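Long-range contacts in putative chemotaxis protein (Desulfovibrio vulgaris str. Hildenborough, PDB 3H4Y), which probably acts in bacterial chemotaxis as a CheX-type phosphatase that removes phosphate from the response regulator CheY: residues I137-F142 with T150-F155; S59-F64 with H127-V132; K11-A16 with A105-M110. All coordinates share one frame; numbering follows the deposited sequence.

Overall arrangement
Contact 1 (137-142 with 150-155) is the hairpin in the middle of a six-stranded antiparallel sheet. On one face of it, contact 3 (11-16 with 105-110) joins two long helices; Phe13 CE2 comes within 3.4 Å of Phe153 CG. Contact 2 (59-64 with 127-132) joins the neighbouring strand 58-64 of the same sheet to strand 127-131, which lies against the face away from the helices and at the dimer interface, with Glu152 OE1 packed 3.1 Å from His131 CD2. Centres of contacts 1 and 2 lie about 8 Å apart, those of 2 and 3 about 19 Å. The side chain of Phe153 is about 3 Å from a bound methylpentanediol, probably from the crystallisation liquor.

Contact 1: I137-F142 with T150-F155; sequences IMAIPF and TVEFCF
Met138 and Phe153 face each other in a hydrogen-bonded pair of this antiparallel hairpin, and their side chains cross on the helix-covered face of the sheet. Met138, a selenomethionine, has CG anti to its backbone N (chi1 -178°) and then bends at its last torsion, which brings CE to 3.5 Å from Phe153 CB. Its selenium sits beside the ring rather than above it: SE is 5.5 Å from the centroid of the Phe153 ring and 75° off the ring normal, a Met-aromatic contact at the edge. Further along the same face, the Phe142 ring reaches back to Val151, its CE1 meeting CG2 of Val151 at 3.6 Å in an oblique approach. Phe13 and Thr17 of helix 10-25 close over Val151.

The reverse face is more polar. Glu152 leans across toward Ile137, whose CG2 methyl lies 3.8 Å from Glu152 OE2, while Asn40 ND2 hydrogen-bonds the same oxygen. Beyond it, Ile137 CG1 packs on Cys154 CB at 3.9 Å. Ala139 sits between Glu152 and the CG2 methyl of Thr150, whose hydroxyl bonds to Glu148.

The strands run at 164°, tied by reciprocal backbone bonds in the Met138-Phe153 and Ile140-Val151 pairs; Ile140 N to Val151 O is 2.8 Å. A CA-H...O contact from Glu152 CA to Met138 O (3.1 Å) adds to them. The chemistry is thus split by face: apolar and aromatic groups meet the helices, whereas the other side buries a carboxylate that the Asn40 amide hydrogen-bonds, with the His131 ring beside it.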
loop_
_atom_site.group_PDB
_atom_site.type_symbol
_atom_site.label_atom_id
_atom_site.label_comp_id
_atom_site.label_asym_id
_atom_site.label_seq_id
_atom_site.Cartn_x
_atom_site.Cartn_y
_atom_site.Cartn_z
ATOM N N ILE A 137 -8.523 4.302 -12.572
ATOM C CA ILE A 137 -7.119 4.118 -12.214
ATOM C C ILE A 137 -6.295 4.031 -13.498
ATOM O O ILE A 137 -6.680 3.309 -14.398
ATOM C CB ILE A 137 -6.993 2.824 -11.401
ATOM C CG1 ILE A 137 -7.664 2.987 -10.026
ATOM C CG2 ILE A 137 -5.496 2.424 -11.198
ATOM C CD1 ILE A 137 -8.047 1.621 -9.389
HETATM N N MSE A 138 -5.196 4.775 -13.570
HETATM C CA MSE A 138 -4.238 4.721 -14.705
HETATM C C MSE A 138 -3.311 3.526 -14.496
HETATM O O MSE A 138 -2.816 3.286 -13.379
HETATM C CB MSE A 138 -3.374 5.990 -14.790
HETATM C CG MSE A 138 -2.386 6.038 -15.985
HETATM SE SE MSE A 138 -0.828 7.148 -15.543
HETATM C CE MSE A 138 0.113 5.875 -14.425
ATOM N N ALA A 139 -3.091 2.757 -15.555
ATOM C CA ALA A 139 -2.099 1.704 -15.537
ATOM C C ALA A 139 -1.238 1.792 -16.785
ATOM O O ALA A 139 -1.728 2.125 -17.872
ATOM C CB ALA A 139 -2.744 0.361 -15.457
ATOM N N ILE A 140 0.052 1.495 -16.619
ATOM C CA ILE A 140 0.999 1.473 -17.746
ATOM C C ILE A 140 1.828 0.209 -17.573
ATOM O O ILE A 140 2.568 0.070 -16.570
ATOM C CB ILE A 140 1.944 2.707 -17.809
ATOM C CG1 ILE A 140 1.189 4.039 -17.691
ATOM C CG2 ILE A 140 2.839 2.668 -19.111
ATOM C CD1 ILE A 140 2.099 5.197 -17.335
ATOM N N PRO A 141 1.674 -0.730 -18.513
ATOM C CA PRO A 141 2.570 -1.880 -18.459
ATOM C C PRO A 141 3.951 -1.491 -19.012
ATOM O O PRO A 141 4.061 -0.655 -19.915
ATOM C CB PRO A 141 1.900 -2.881 -19.379
ATOM C CG PRO A 141 1.186 -2.027 -20.426
ATOM C CD PRO A 141 0.776 -0.749 -19.687
ATOM N N PHE A 142 5.001 -2.095 -18.468
ATOM C CA PHE A 142 6.355 -1.974 -18.990
ATOM C C PHE A 142 6.952 -3.376 -19.210
ATOM O O PHE A 142 6.650 -4.325 -18.465
ATOM C CB PHE A 142 7.245 -1.216 -18.005
ATOM C CG PHE A 142 6.915 0.228 -17.883
ATOM C CD1 PHE A 142 5.856 0.650 -17.081
ATOM C CD2 PHE A 142 7.686 1.194 -18.525
ATOM C CE1 PHE A 142 5.577 2.003 -16.936
ATOM C CE2 PHE A 142 7.439 2.519 -18.370
ATOM C CZ PHE A 142 6.378 2.943 -17.602
ATOM N N THR A 150 3.916 -3.334 -13.922
ATOM C CA THR A 150 2.854 -2.371 -14.174
ATOM C C THR A 150 2.896 -1.245 -13.164
ATOM O O THR A 150 2.943 -1.500 -11.955
ATOM C CB THR A 150 1.466 -3.036 -14.143
ATOM O OG1 THR A 150 1.402 -4.020 -15.177
ATOM C CG2 THR A 150 0.360 -2.032 -14.321
ATOM N N VAL A 151 2.903 -0.023 -13.671
ATOM C CA VAL A 151 2.823 1.181 -12.852
ATOM C C VAL A 151 1.368 1.697 -12.840
ATOM O O VAL A 151 0.723 1.786 -13.895
ATOM C CB VAL A 151 3.770 2.304 -13.362
ATOM C CG1 VAL A 151 3.565 3.636 -12.546
ATOM C CG2 VAL A 151 5.232 1.835 -13.328
ATOM N N GLU A 152 0.836 1.970 -11.639
ATOM C CA GLU A 152 -0.517 2.518 -11.509
ATOM C C GLU A 152 -0.497 3.835 -10.740
ATOM O O GLU A 152 0.385 4.081 -9.940
ATOM C CB GLU A 152 -1.473 1.537 -10.812
ATOM C CG GLU A 152 -1.734 0.274 -11.534
ATOM C CD GLU A 152 -2.936 -0.428 -10.930
ATOM O OE1 GLU A 152 -3.040 -0.471 -9.676
ATOM O OE2 GLU A 152 -3.791 -0.942 -11.689
ATOM N N PHE A 153 -1.517 4.652 -10.986
ATOM C CA PHE A 153 -1.664 5.984 -10.388
ATOM C C PHE A 153 -3.141 6.286 -10.365
ATOM O O PHE A 153 -3.846 6.035 -11.349
ATOM C CB PHE A 153 -0.975 7.023 -11.316
ATOM C CG PHE A 153 -1.257 8.493 -11.016
ATOM C CD1 PHE A 153 -0.985 9.080 -9.780
ATOM C CD2 PHE A 153 -1.691 9.310 -12.047
ATOM C CE1 PHE A 153 -1.190 10.431 -9.568
ATOM C CE2 PHE A 153 -1.897 10.656 -11.855
ATOM C CZ PHE A 153 -1.644 11.215 -10.608
ATOM N N CYS A 154 -3.609 6.831 -9.247
ATOM C CA CYS A 154 -4.986 7.328 -9.199
ATOM C C CYS A 154 -5.079 8.453 -8.205
ATOM O O CYS A 154 -4.226 8.594 -7.316
ATOM C CB CYS A 154 -5.947 6.211 -8.801
ATOM S SG CYS A 154 -5.675 5.501 -7.145
ATOM N N PHE A 155 -6.100 9.289 -8.370
ATOM C CA PHE A 155 -6.416 10.295 -7.367
ATOM C C PHE A 155 -7.906 10.636 -7.481
ATOM O O PHE A 155 -8.535 10.408 -8.518
ATOM C CB PHE A 155 -5.553 11.588 -7.463
ATOM C CG PHE A 155 -5.715 12.340 -8.759
ATOM C CD1 PHE A 155 -6.756 13.227 -8.944
ATOM C CD2 PHE A 155 -4.813 12.152 -9.785
ATOM C CE1 PHE A 155 -6.901 13.910 -10.141
ATOM C CE2 PHE A 155 -4.929 12.842 -10.980
ATOM C CZ PHE A 155 -5.980 13.721 -11.164
#

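Contact 2: S59-F64 with H127-V132; sequences SISVTF and HTISHV
The strands bearing Ser61 and His131 run antiparallel at 162°, but their axes come no closer than 9.0 Å, so they meet through side chains as two layers of the CheX alpha/beta fold. Strand 58-64 belongs to the main sheet. Strand 127-131 lies beneath it, on the face opposite helix 84-109, and pairs with a strand of the second subunit, so that the layer continues across the dimer interface.

Ser59, Ser61 and Thr63 point toward this lower strand. Thr63 and Ile129 lie alongside each other, pointing opposite ways, with Thr63 OG1 3.6 Å from Ile129 CG1; that hydroxyl hydrogen-bonds Ser47 OG. The His131 imidazole lies under Ser59 and edge-on to Ser61. Ser59 CB lies over one ring face, 3.8 Å from the centroid of the His131 ring, in a CH-pi contact. Ser61 comes at the ring edge: its chi1 of 60° sets OG between the backbone N and the carbonyl carbon, turned to the imidazole. Both ring nitrogens are bonded, which fixes the ring's rotation: ND1 with Ser120 OG of the second subunit, and His131 NE2 with Ser61 OG at 2.8 Å.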
loop_
_atom_site.group_PDB
_atom_site.type_symbol
_atom_site.label_atom_id
_atom_site.label_comp_id
_atom_site.label_asym_id
_atom_site.label_seq_id
_atom_site.Cartn_x
_atom_site.Cartn_y
_atom_site.Cartn_z
ATOM N N SER A 59 -3.019 7.096 -4.909
ATOM C CA SER A 59 -1.967 6.110 -4.800
ATOM C C SER A 59 -1.075 6.044 -6.014
ATOM O O SER A 59 -1.462 6.406 -7.140
ATOM C CB SER A 59 -2.597 4.723 -4.642
ATOM O OG SER A 59 -3.540 4.695 -3.600
ATOM N N ILE A 60 0.145 5.549 -5.767
ATOM C CA ILE A 60 1.071 5.158 -6.843
ATOM C C ILE A 60 1.475 3.739 -6.482
ATOM O O ILE A 60 1.808 3.450 -5.327
ATOM C CB ILE A 60 2.300 6.067 -6.900
ATOM C CG1 ILE A 60 1.937 7.483 -7.339
ATOM C CG2 ILE A 60 3.388 5.429 -7.839
ATOM C CD1 ILE A 60 3.107 8.540 -7.260
ATOM N N SER A 61 1.512 2.828 -7.458
ATOM C CA SER A 61 2.023 1.499 -7.174
ATOM C C SER A 61 2.825 0.976 -8.378
ATOM O O SER A 61 2.645 1.426 -9.501
ATOM C CB SER A 61 0.900 0.525 -6.837
ATOM O OG SER A 61 -0.023 0.393 -7.890
ATOM N N VAL A 62 3.708 0.012 -8.098
ATOM C CA VAL A 62 4.479 -0.703 -9.117
ATOM C C VAL A 62 4.401 -2.187 -8.751
ATOM O O VAL A 62 4.682 -2.550 -7.602
ATOM C CB VAL A 62 5.948 -0.246 -9.161
ATOM C CG1 VAL A 62 6.652 -0.821 -10.428
ATOM C CG2 VAL A 62 6.022 1.273 -9.212
ATOM N N THR A 63 4.017 -3.025 -9.710
ATOM C CA THR A 63 3.820 -4.460 -9.519
ATOM C C THR A 63 4.655 -5.205 -10.552
ATOM O O THR A 63 4.483 -5.030 -11.757
ATOM C CB THR A 63 2.335 -4.819 -9.681
ATOM O OG1 THR A 63 1.588 -4.136 -8.653
ATOM C CG2 THR A 63 2.107 -6.327 -9.650
ATOM N N PHE A 64 5.536 -6.048 -10.054
ATOM C CA PHE A 64 6.495 -6.760 -10.866
ATOM C C PHE A 64 6.216 -8.256 -10.909
ATOM O O PHE A 64 5.836 -8.854 -9.894
ATOM C CB PHE A 64 7.901 -6.637 -10.231
ATOM C CG PHE A 64 8.514 -5.260 -10.234
ATOM C CD1 PHE A 64 8.278 -4.362 -9.193
ATOM C CD2 PHE A 64 9.357 -4.876 -11.259
ATOM C CE1 PHE A 64 8.895 -3.077 -9.226
ATOM C CE2 PHE A 64 9.974 -3.599 -11.283
ATOM C CZ PHE A 64 9.699 -2.714 -10.293
ATOM N N HIS A 127 -0.324 -12.182 -6.164
ATOM C CA HIS A 127 -1.149 -11.290 -5.361
ATOM C C HIS A 127 -1.742 -10.193 -6.273
ATOM O O HIS A 127 -1.282 -9.962 -7.376
ATOM C CB HIS A 127 -0.350 -10.678 -4.185
ATOM C CG HIS A 127 0.656 -9.635 -4.602
ATOM N ND1 HIS A 127 2.003 -9.910 -4.682
ATOM C CD2 HIS A 127 0.514 -8.334 -4.959
ATOM C CE1 HIS A 127 2.647 -8.816 -5.079
ATOM N NE2 HIS A 127 1.769 -7.846 -5.245
ATOM N N THR A 128 -2.781 -9.538 -5.788
ATOM C CA THR A 128 -3.389 -8.411 -6.495
ATOM C C THR A 128 -3.355 -7.138 -5.675
ATOM O O THR A 128 -3.386 -7.173 -4.430
ATOM C CB THR A 128 -4.849 -8.725 -6.885
ATOM O OG1 THR A 128 -5.629 -8.995 -5.706
ATOM C CG2 THR A 128 -4.894 -9.942 -7.874
ATOM N N ILE A 129 -3.245 -6.030 -6.396
ATOM C CA ILE A 129 -3.288 -4.679 -5.844
ATOM C C ILE A 129 -4.517 -4.002 -6.404
ATOM O O ILE A 129 -4.626 -3.827 -7.630
ATOM C CB ILE A 129 -2.056 -3.837 -6.260
ATOM C CG1 ILE A 129 -0.720 -4.503 -5.932
ATOM C CG2 ILE A 129 -2.152 -2.424 -5.634
ATOM C CD1 ILE A 129 -0.519 -4.821 -4.406
ATOM N N SER A 130 -5.411 -3.562 -5.513
ATOM C CA SER A 130 -6.664 -2.940 -5.928
ATOM C C SER A 130 -6.812 -1.616 -5.208
ATOM O O SER A 130 -7.221 -1.568 -4.057
ATOM C CB SER A 130 -7.865 -3.843 -5.623
ATOM O OG SER A 130 -7.746 -5.085 -6.281
ATOM N N HIS A 131 -6.452 -0.537 -5.879
ATOM C CA HIS A 131 -6.723 0.766 -5.291
ATOM C C HIS A 131 -8.236 1.000 -5.209
ATOM O O HIS A 131 -8.991 0.687 -6.133
ATOM C CB HIS A 131 -6.022 1.889 -6.053
ATOM C CG HIS A 131 -4.572 1.641 -6.258
ATOM N ND1 HIS A 131 -3.706 1.441 -5.209
ATOM C CD2 HIS A 131 -3.848 1.478 -7.391
ATOM C CE1 HIS A 131 -2.496 1.212 -5.692
ATOM N NE2 HIS A 131 -2.555 1.238 -7.019
ATOM N N VAL A 132 -8.672 1.486 -4.051
ATOM C CA VAL A 132 -10.081 1.717 -3.729
ATOM C C VAL A 132 -10.287 3.222 -3.798
ATOM O O VAL A 132 -9.864 3.994 -2.914
ATOM C CB VAL A 132 -10.416 1.147 -2.310
ATOM C CG1 VAL A 132 -11.865 1.506 -1.874
ATOM C CG2 VAL A 132 -10.221 -0.363 -2.285
#

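Contact 3: K11-A16 with A105-M110; sequences KPFIAA and AGLAEM
Pro12 packs against Gly106 where helices 10-25 and 84-109 come together, their short segments running nearly antiparallel at 150° with axes 9.2 Å apart. The closest backbone approach is at Pro12 and Gly106, whose CA atoms are 5.2 Å apart. Gly106 has no side chain to interpose, and Pro12 CB lies 4.1 Å from Gly106 CA.

The rest is apolar side-chain contact, with no hydrogen bond between the segments. The Pro12 ring is met by Leu107 and Met110, and both side chains come at it roughly perpendicular. Leu107 CD2 touches Pro12 CG at 3.9 Å. Met110, a selenomethionine just past the helix end, brings SE to 3.8 Å from Pro12 CG; its chain bends at the last torsion (chi3 69°), turning CE aside, and it also packs on Glu8.

One aromatic contact lies deeper. Leu107 divides its methyls between two partners, and its CD1 reaches CE2 of the Phe13 ring at 3.9 Å, in an oblique approach. That ring also packs down on the sheet, against Phe153, Met138 and Ile140, while Leu107 itself rests on Phe153.

Phe13 thus fills the layer between helix and sheet here. Two long antiparallel helices laid side by side on one face of an antiparallel sheet are consistent with the CheC-like alpha/beta fold to which CheX belongs.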
loop_
_atom_site.group_PDB
_atom_site.type_symbol
_atom_site.label_atom_id
_atom_site.label_comp_id
_atom_site.label_asym_id
_atom_site.label_seq_id
_atom_site.Cartn_x
_atom_site.Cartn_y
_atom_site.Cartn_z
ATOM N N LYS A 11 2.676 10.770 -18.931
ATOM C CA LYS A 11 3.998 11.289 -19.281
ATOM C C LYS A 11 5.014 11.339 -18.148
ATOM O O LYS A 11 6.104 10.773 -18.290
ATOM C CB LYS A 11 3.913 12.640 -20.028
ATOM C CG LYS A 11 3.245 12.509 -21.401
ATOM C CD LYS A 11 3.231 13.845 -22.151
ATOM C CE LYS A 11 2.511 13.728 -23.497
ATOM N NZ LYS A 11 2.269 15.074 -24.122
ATOM N N PRO A 12 4.668 11.985 -17.013
ATOM C CA PRO A 12 5.629 12.018 -15.895
ATOM C C PRO A 12 5.954 10.610 -15.339
ATOM O O PRO A 12 7.066 10.366 -14.846
ATOM C CB PRO A 12 4.953 12.948 -14.871
ATOM C CG PRO A 12 3.512 13.018 -15.274
ATOM C CD PRO A 12 3.445 12.776 -16.722
ATOM N N PHE A 13 4.992 9.693 -15.399
ATOM C CA PHE A 13 5.241 8.308 -14.960
ATOM C C PHE A 13 6.158 7.537 -15.870
ATOM O O PHE A 13 7.014 6.773 -15.398
ATOM C CB PHE A 13 3.911 7.579 -14.699
ATOM C CG PHE A 13 3.280 8.002 -13.413
ATOM C CD1 PHE A 13 3.708 7.450 -12.205
ATOM C CD2 PHE A 13 2.322 9.020 -13.379
ATOM C CE1 PHE A 13 3.187 7.885 -11.013
ATOM C CE2 PHE A 13 1.793 9.448 -12.174
ATOM C CZ PHE A 13 2.244 8.866 -10.982
ATOM N N ILE A 14 5.980 7.713 -17.175
ATOM C CA ILE A 14 6.866 7.031 -18.112
ATOM C C ILE A 14 8.284 7.592 -17.966
ATOM O O ILE A 14 9.242 6.839 -17.860
ATOM C CB ILE A 14 6.331 7.156 -19.548
ATOM C CG1 ILE A 14 5.051 6.346 -19.692
ATOM C CG2 ILE A 14 7.409 6.693 -20.576
ATOM C CD1 ILE A 14 4.269 6.685 -20.985
ATOM N N ALA A 15 8.419 8.921 -17.928
ATOM C CA ALA A 15 9.711 9.535 -17.786
ATOM C C ALA A 15 10.409 9.102 -16.500
ATOM O O ALA A 15 11.604 8.727 -16.509
ATOM C CB ALA A 15 9.581 11.083 -17.830
ATOM N N ALA A 16 9.668 9.140 -15.394
ATOM C CA ALA A 16 10.187 8.728 -14.067
ATOM C C ALA A 16 10.636 7.268 -14.047
ATOM O O ALA A 16 11.727 6.936 -13.575
ATOM C CB ALA A 16 9.144 8.975 -12.994
ATOM N N ALA A 105 7.198 15.296 -9.028
ATOM C CA ALA A 105 7.849 16.543 -9.482
ATOM C C ALA A 105 7.252 16.950 -10.815
ATOM O O ALA A 105 6.969 18.137 -11.047
ATOM C CB ALA A 105 9.377 16.367 -9.604
ATOM N N GLY A 106 7.083 15.996 -11.717
ATOM C CA GLY A 106 6.470 16.260 -13.023
ATOM C C GLY A 106 5.002 16.673 -12.939
ATOM O O GLY A 106 4.570 17.612 -13.617
ATOM N N LEU A 107 4.231 15.965 -12.115
ATOM C CA LEU A 107 2.808 16.293 -11.886
ATOM C C LEU A 107 2.684 17.716 -11.333
ATOM O O LEU A 107 1.779 18.462 -11.725
ATOM C CB LEU A 107 2.156 15.293 -10.934
ATOM C CG LEU A 107 1.947 13.917 -11.531
ATOM C CD1 LEU A 107 1.682 12.933 -10.395
ATOM C CD2 LEU A 107 0.832 13.874 -12.569
ATOM N N ALA A 108 3.584 18.110 -10.434
ATOM C CA ALA A 108 3.541 19.460 -9.837
ATOM C C ALA A 108 3.786 20.541 -10.893
ATOM O O ALA A 108 3.142 21.612 -10.849
ATOM C CB ALA A 108 4.536 19.580 -8.675
ATOM N N GLU A 109 4.658 20.264 -11.855
ATOM C CA GLU A 109 4.853 21.138 -13.043
ATOM C C GLU A 109 3.594 21.235 -13.919
ATOM O O GLU A 109 3.363 22.264 -14.574
ATOM C CB GLU A 109 6.058 20.674 -13.863
ATOM C CG GLU A 109 7.375 20.871 -13.104
ATOM C CD GLU A 109 8.561 20.134 -13.729
ATOM O OE1 GLU A 109 8.369 19.450 -14.763
ATOM O OE2 GLU A 109 9.684 20.234 -13.168
HETATM N N MSE A 110 2.774 20.184 -13.904
HETATM C CA MSE A 110 1.514 20.155 -14.634
HETATM C C MSE A 110 0.372 20.753 -13.809
HETATM O O MSE A 110 -0.766 20.722 -14.254
HETATM C CB MSE A 110 1.170 18.713 -15.042
HETATM C CG MSE A 110 2.097 18.171 -16.077
HETATM SE SE MSE A 110 1.734 16.247 -16.271
HETATM C CE MSE A 110 0.014 16.313 -17.067
#